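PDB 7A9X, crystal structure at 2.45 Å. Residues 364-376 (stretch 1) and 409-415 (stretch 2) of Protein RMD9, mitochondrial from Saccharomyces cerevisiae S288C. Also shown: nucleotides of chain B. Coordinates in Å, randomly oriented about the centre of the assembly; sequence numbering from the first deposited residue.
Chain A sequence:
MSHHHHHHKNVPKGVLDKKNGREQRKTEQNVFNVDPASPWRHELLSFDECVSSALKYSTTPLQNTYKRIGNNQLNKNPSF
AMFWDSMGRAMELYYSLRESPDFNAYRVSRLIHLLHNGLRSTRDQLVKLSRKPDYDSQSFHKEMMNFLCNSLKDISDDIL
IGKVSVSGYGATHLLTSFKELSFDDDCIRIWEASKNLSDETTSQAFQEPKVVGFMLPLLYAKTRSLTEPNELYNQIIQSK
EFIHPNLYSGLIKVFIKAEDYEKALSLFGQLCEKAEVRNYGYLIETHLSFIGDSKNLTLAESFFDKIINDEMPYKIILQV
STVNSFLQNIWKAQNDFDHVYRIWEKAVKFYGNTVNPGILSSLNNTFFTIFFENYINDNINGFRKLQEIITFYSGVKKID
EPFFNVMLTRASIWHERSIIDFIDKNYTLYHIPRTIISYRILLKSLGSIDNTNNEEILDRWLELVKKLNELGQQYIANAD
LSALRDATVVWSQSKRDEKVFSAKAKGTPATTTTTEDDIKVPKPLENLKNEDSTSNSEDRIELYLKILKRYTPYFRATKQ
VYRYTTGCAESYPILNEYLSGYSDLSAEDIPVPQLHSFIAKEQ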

# COMPACT_ATOMS: atom_id res chain seq x y z
N ASN A 364 5.16 -10.16 5.65
CA ASN A 364 5.32 -10.47 7.06
C ASN A 364 4.26 -9.79 7.91
O ASN A 364 3.89 -10.31 8.97
CB ASN A 364 6.73 -10.08 7.52
CG ASN A 364 7.81 -10.92 6.87
OD1 ASN A 364 7.61 -12.10 6.59
ND2 ASN A 364 8.96 -10.31 6.61
N ASN A 365 3.76 -8.63 7.47
CA ASN A 365 2.66 -7.98 8.18
C ASN A 365 1.43 -8.88 8.22
O ASN A 365 0.84 -9.09 9.29
CB ASN A 365 2.33 -6.64 7.51
CG ASN A 365 1.22 -5.90 8.23
OD1 ASN A 365 1.11 -5.95 9.45
ND2 ASN A 365 0.39 -5.20 7.46
N THR A 366 1.04 -9.42 7.07
CA THR A 366 -0.10 -10.32 7.02
C THR A 366 0.15 -11.58 7.84
O THR A 366 -0.74 -12.04 8.57
CB THR A 366 -0.42 -10.69 5.57
OG1 THR A 366 -0.64 -9.49 4.81
CG2 THR A 366 -1.65 -11.57 5.48
N PHE A 367 1.36 -12.13 7.76
CA PHE A 367 1.66 -13.40 8.40
C PHE A 367 1.68 -13.27 9.92
O PHE A 367 1.07 -14.08 10.63
CB PHE A 367 3.00 -13.94 7.90
CG PHE A 367 3.50 -15.13 8.65
CD1 PHE A 367 2.83 -16.35 8.57
CD2 PHE A 367 4.65 -15.05 9.43
CE1 PHE A 367 3.29 -17.46 9.26
CE2 PHE A 367 5.11 -16.16 10.12
CZ PHE A 367 4.43 -17.36 10.04
N PHE A 368 2.38 -12.26 10.45
CA PHE A 368 2.47 -12.12 11.90
C PHE A 368 1.18 -11.61 12.52
O PHE A 368 0.94 -11.86 13.70
CB PHE A 368 3.65 -11.21 12.26
CG PHE A 368 4.99 -11.88 12.13
CD1 PHE A 368 5.27 -13.04 12.84
CD2 PHE A 368 5.96 -11.36 11.30
CE1 PHE A 368 6.50 -13.66 12.72
CE2 PHE A 368 7.20 -11.98 11.17
CZ PHE A 368 7.47 -13.13 11.88
N THR A 369 0.35 -10.90 11.75
CA THR A 369 -0.98 -10.56 12.23
C THR A 369 -1.80 -11.83 12.45
O THR A 369 -2.47 -11.98 13.48
CB THR A 369 -1.68 -9.63 11.24
OG1 THR A 369 -0.91 -8.42 11.10
CG2 THR A 369 -3.07 -9.28 11.71
N ILE A 370 -1.73 -12.76 11.50
CA ILE A 370 -2.39 -14.05 11.67
C ILE A 370 -1.73 -14.85 12.78
O ILE A 370 -2.41 -15.54 13.56
CB ILE A 370 -2.39 -14.82 10.33
CG1 ILE A 370 -3.17 -14.02 9.27
CG2 ILE A 370 -2.98 -16.21 10.50
CD1 ILE A 370 -3.01 -14.55 7.86
N PHE A 371 -0.40 -14.77 12.89
CA PHE A 371 0.31 -15.52 13.93
C PHE A 371 -0.19 -15.15 15.32
O PHE A 371 -0.63 -16.02 16.09
CB PHE A 371 1.82 -15.28 13.83
CG PHE A 371 2.61 -15.99 14.90
CD1 PHE A 371 2.86 -15.38 16.13
CD2 PHE A 371 3.10 -17.27 14.69
CE1 PHE A 371 3.58 -16.03 17.12
CE2 PHE A 371 3.82 -17.93 15.67
CZ PHE A 371 4.06 -17.31 16.89
N PHE A 372 -0.14 -13.87 15.65
CA PHE A 372 -0.49 -13.45 17.01
C PHE A 372 -1.99 -13.45 17.27
O PHE A 372 -2.40 -13.34 18.43
CB PHE A 372 0.12 -12.08 17.29
CG PHE A 372 1.62 -12.11 17.46
CD1 PHE A 372 2.19 -12.44 18.67
CD2 PHE A 372 2.45 -11.85 16.38
CE1 PHE A 372 3.56 -12.49 18.82
CE2 PHE A 372 3.82 -11.89 16.53
CZ PHE A 372 4.38 -12.21 17.75
N GLU A 373 -2.82 -13.59 16.23
CA GLU A 373 -4.22 -13.91 16.48
C GLU A 373 -4.38 -15.37 16.87
O GLU A 373 -5.18 -15.71 17.74
CB GLU A 373 -5.08 -13.59 15.26
CG GLU A 373 -5.26 -12.10 15.00
CD GLU A 373 -6.19 -11.83 13.84
OE1 GLU A 373 -6.81 -12.79 13.34
OE2 GLU A 373 -6.30 -10.65 13.43
N ASN A 374 -3.60 -16.25 16.23
CA ASN A 374 -3.66 -17.67 16.54
C ASN A 374 -3.11 -17.95 17.94
O ASN A 374 -3.73 -18.67 18.73
CB ASN A 374 -2.89 -18.47 15.49
CG ASN A 374 -3.01 -19.96 15.68
OD1 ASN A 374 -4.07 -20.54 15.42
ND2 ASN A 374 -1.93 -20.60 16.11
N TYR A 375 -1.96 -17.37 18.27
CA TYR A 375 -1.33 -17.57 19.58
C TYR A 375 -1.67 -16.45 20.56
O TYR A 375 -0.84 -16.09 21.40
CB TYR A 375 0.18 -17.71 19.41
CG TYR A 375 0.59 -19.00 18.73
CD1 TYR A 375 0.56 -20.21 19.42
CD2 TYR A 375 0.99 -19.01 17.40
CE1 TYR A 375 0.92 -21.39 18.81
CE2 TYR A 375 1.36 -20.19 16.78
CZ TYR A 375 1.32 -21.38 17.49
OH TYR A 375 1.69 -22.56 16.88
N ILE A 376 -2.89 -15.92 20.48
CA ILE A 376 -3.28 -14.79 21.32
C ILE A 376 -3.25 -15.17 22.80
O ILE A 376 -2.93 -14.34 23.66
CB ILE A 376 -4.68 -14.28 20.90
CG1 ILE A 376 -5.10 -13.08 21.74
CG2 ILE A 376 -5.72 -15.39 20.99
CD1 ILE A 376 -6.43 -12.49 21.34
N THR A 409 5.70 -5.47 17.07
CA THR A 409 4.46 -4.70 17.15
C THR A 409 3.29 -5.59 17.54
O THR A 409 2.58 -5.31 18.51
CB THR A 409 4.17 -4.02 15.80
OG1 THR A 409 5.28 -3.20 15.42
CG2 THR A 409 2.92 -3.17 15.90
N ARG A 410 3.08 -6.68 16.80
CA ARG A 410 1.96 -7.57 17.05
C ARG A 410 2.12 -8.35 18.35
O ARG A 410 1.11 -8.82 18.90
CB ARG A 410 1.79 -8.53 15.88
CG ARG A 410 1.63 -7.84 14.53
CD ARG A 410 0.31 -7.08 14.44
NE ARG A 410 0.14 -6.44 13.14
CZ ARG A 410 0.25 -5.13 12.92
NH1 ARG A 410 0.08 -4.64 11.71
NH2 ARG A 410 0.52 -4.32 13.93
N ALA A 411 3.34 -8.50 18.87
CA ALA A 411 3.55 -9.25 20.10
C ALA A 411 3.05 -8.52 21.34
O ALA A 411 3.10 -9.09 22.43
CB ALA A 411 5.03 -9.59 20.27
N SER A 412 2.58 -7.28 21.20
CA SER A 412 2.05 -6.54 22.33
C SER A 412 0.83 -7.22 22.95
O SER A 412 0.50 -6.93 24.11
CB SER A 412 1.68 -5.11 21.90
OG SER A 412 0.76 -5.13 20.83
N ILE A 413 0.16 -8.09 22.20
CA ILE A 413 -0.98 -8.83 22.74
C ILE A 413 -0.55 -9.73 23.89
O ILE A 413 -1.32 -9.98 24.82
CB ILE A 413 -1.67 -9.62 21.61
CG1 ILE A 413 -2.53 -8.69 20.75
CG2 ILE A 413 -2.52 -10.75 22.16
CD1 ILE A 413 -3.46 -9.42 19.80
N TRP A 414 0.69 -10.23 23.85
CA TRP A 414 1.16 -11.11 24.92
C TRP A 414 1.38 -10.35 26.22
O TRP A 414 1.26 -10.94 27.30
CB TRP A 414 2.44 -11.82 24.49
CG TRP A 414 2.18 -12.94 23.53
CD1 TRP A 414 0.97 -13.47 23.21
CD2 TRP A 414 3.15 -13.66 22.76
NE1 TRP A 414 1.12 -14.48 22.29
CE2 TRP A 414 2.45 -14.62 22.00
CE3 TRP A 414 4.54 -13.59 22.65
CZ2 TRP A 414 3.10 -15.50 21.14
CZ3 TRP A 414 5.18 -14.47 21.79
CH2 TRP A 414 4.46 -15.41 21.04
N HIS A 415 1.70 -9.06 26.15
CA HIS A 415 1.91 -8.22 27.33
C HIS A 415 2.99 -8.79 28.24
O HIS A 415 2.81 -8.92 29.45
CB HIS A 415 0.60 -8.02 28.11
CG HIS A 415 -0.48 -7.33 27.33
ND1 HIS A 415 -0.39 -6.00 26.96
CD2 HIS A 415 -1.67 -7.77 26.88
CE1 HIS A 415 -1.49 -5.66 26.30
NE2 HIS A 415 -2.28 -6.72 26.24
P U B 11 2.18 -0.91 12.49
OP1 U B 11 1.26 -1.48 13.52
OP2 U B 11 1.61 -0.39 11.22
O5' U B 11 3.03 0.25 13.17
C5' U B 11 3.66 0.06 14.43
C4' U B 11 4.53 1.24 14.79
O4' U B 11 5.67 1.29 13.89
C3' U B 11 3.90 2.61 14.65
O3' U B 11 3.07 2.95 15.75
C2' U B 11 5.11 3.52 14.49
O2' U B 11 5.74 3.74 15.74
C1' U B 11 6.03 2.64 13.65
N1 U B 11 5.88 2.91 12.20
C2 U B 11 6.45 4.06 11.68
O2 U B 11 7.08 4.85 12.36
N3 U B 11 6.27 4.23 10.34
C4 U B 11 5.58 3.40 9.47
O4 U B 11 5.50 3.70 8.28
C5 U B 11 5.01 2.24 10.08
C6 U B 11 5.18 2.04 11.39
P U B 10 1.88 -0.91 7.23
OP1 U B 10 0.55 -1.06 7.88
OP2 U B 10 2.33 0.45 6.81
O5' U B 10 2.98 -1.51 8.22
C5' U B 10 2.72 -2.69 8.97
C4' U B 10 3.84 -2.97 9.94
O4' U B 10 5.09 -3.07 9.21
C3' U B 10 4.09 -1.88 10.97
O3' U B 10 3.27 -2.02 12.12
C2' U B 10 5.58 -2.02 11.28
O2' U B 10 5.80 -3.01 12.27
C1' U B 10 6.14 -2.51 9.95
N1 U B 10 6.76 -1.43 9.14
C2 U B 10 8.14 -1.30 9.21
O2 U B 10 8.84 -2.01 9.90
N3 U B 10 8.66 -0.29 8.43
C4 U B 10 7.95 0.57 7.62
O4 U B 10 8.56 1.43 6.98
C5 U B 10 6.54 0.36 7.60
C6 U B 10 6.01 -0.61 8.34

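Residues 364-374 form the last turns of a helix, and Tyr375 is the first residue to leave helical phi/psi. The second stretch enters as helix at Thr409 and Arg410 and continues into a 3-10 segment from Ala411. The CA atoms pair Phe372 with Arg410 (6.4 Å) and Ile376 with Ile413 (6.5 Å), and 528 Å² is buried over both sides. Three residues, Phe372, Arg410 and Trp414, account for most of it.

Phe372 points its CA-to-CB bond toward the second stretch, with chi1 at -71° (m). One face of its ring is covered by Arg410 O and Ala411 CA, the latter 3.5 Å from Phe372 CE1; Ala411 CB lies 3.6 Å from the same CE1, so a small side chain fits closely here. Phe372 CD2 also meets Arg410 CB at 3.4 Å, where the aromatic ring rests against the aliphatic base of the arginine.

Beyond that base, the arginine becomes polar. Arg410 NE donates to Thr369 OG1 (3.0 Å, 164°), a nearly straight bond at the guanidinium edge. Thr369 OG1 in turn donates to Asn365 O at 2.6 Å, so the hydroxyl both accepts and gives. Arg410 NH1 reaches Asn365 OD1 at 2.8 Å, but the 129° angle makes this bond weak. The remaining nitrogen, Arg410 NH2, donates to OP1 of U11 of chain B at 3.0 Å and 165°, where positive guanidinium meets negative phosphate; the same guanidinium thus bonds to both the first stretch and the nucleotide.

Trp414 closes the other end. The edge of Phe372 meets the face of its six-membered ring, with centroids 5.0 Å apart and planes at 63°. At the indole edge, Trp414 NE1 donates to Tyr375 O (2.7 Å, 173°), engaging the carbonyl of the first residue to leave helical phi/psi. Nearby, Ile376 CG1 packs against Ile413 CG2 at 3.5 Å, an apolar contact at an exposed margin.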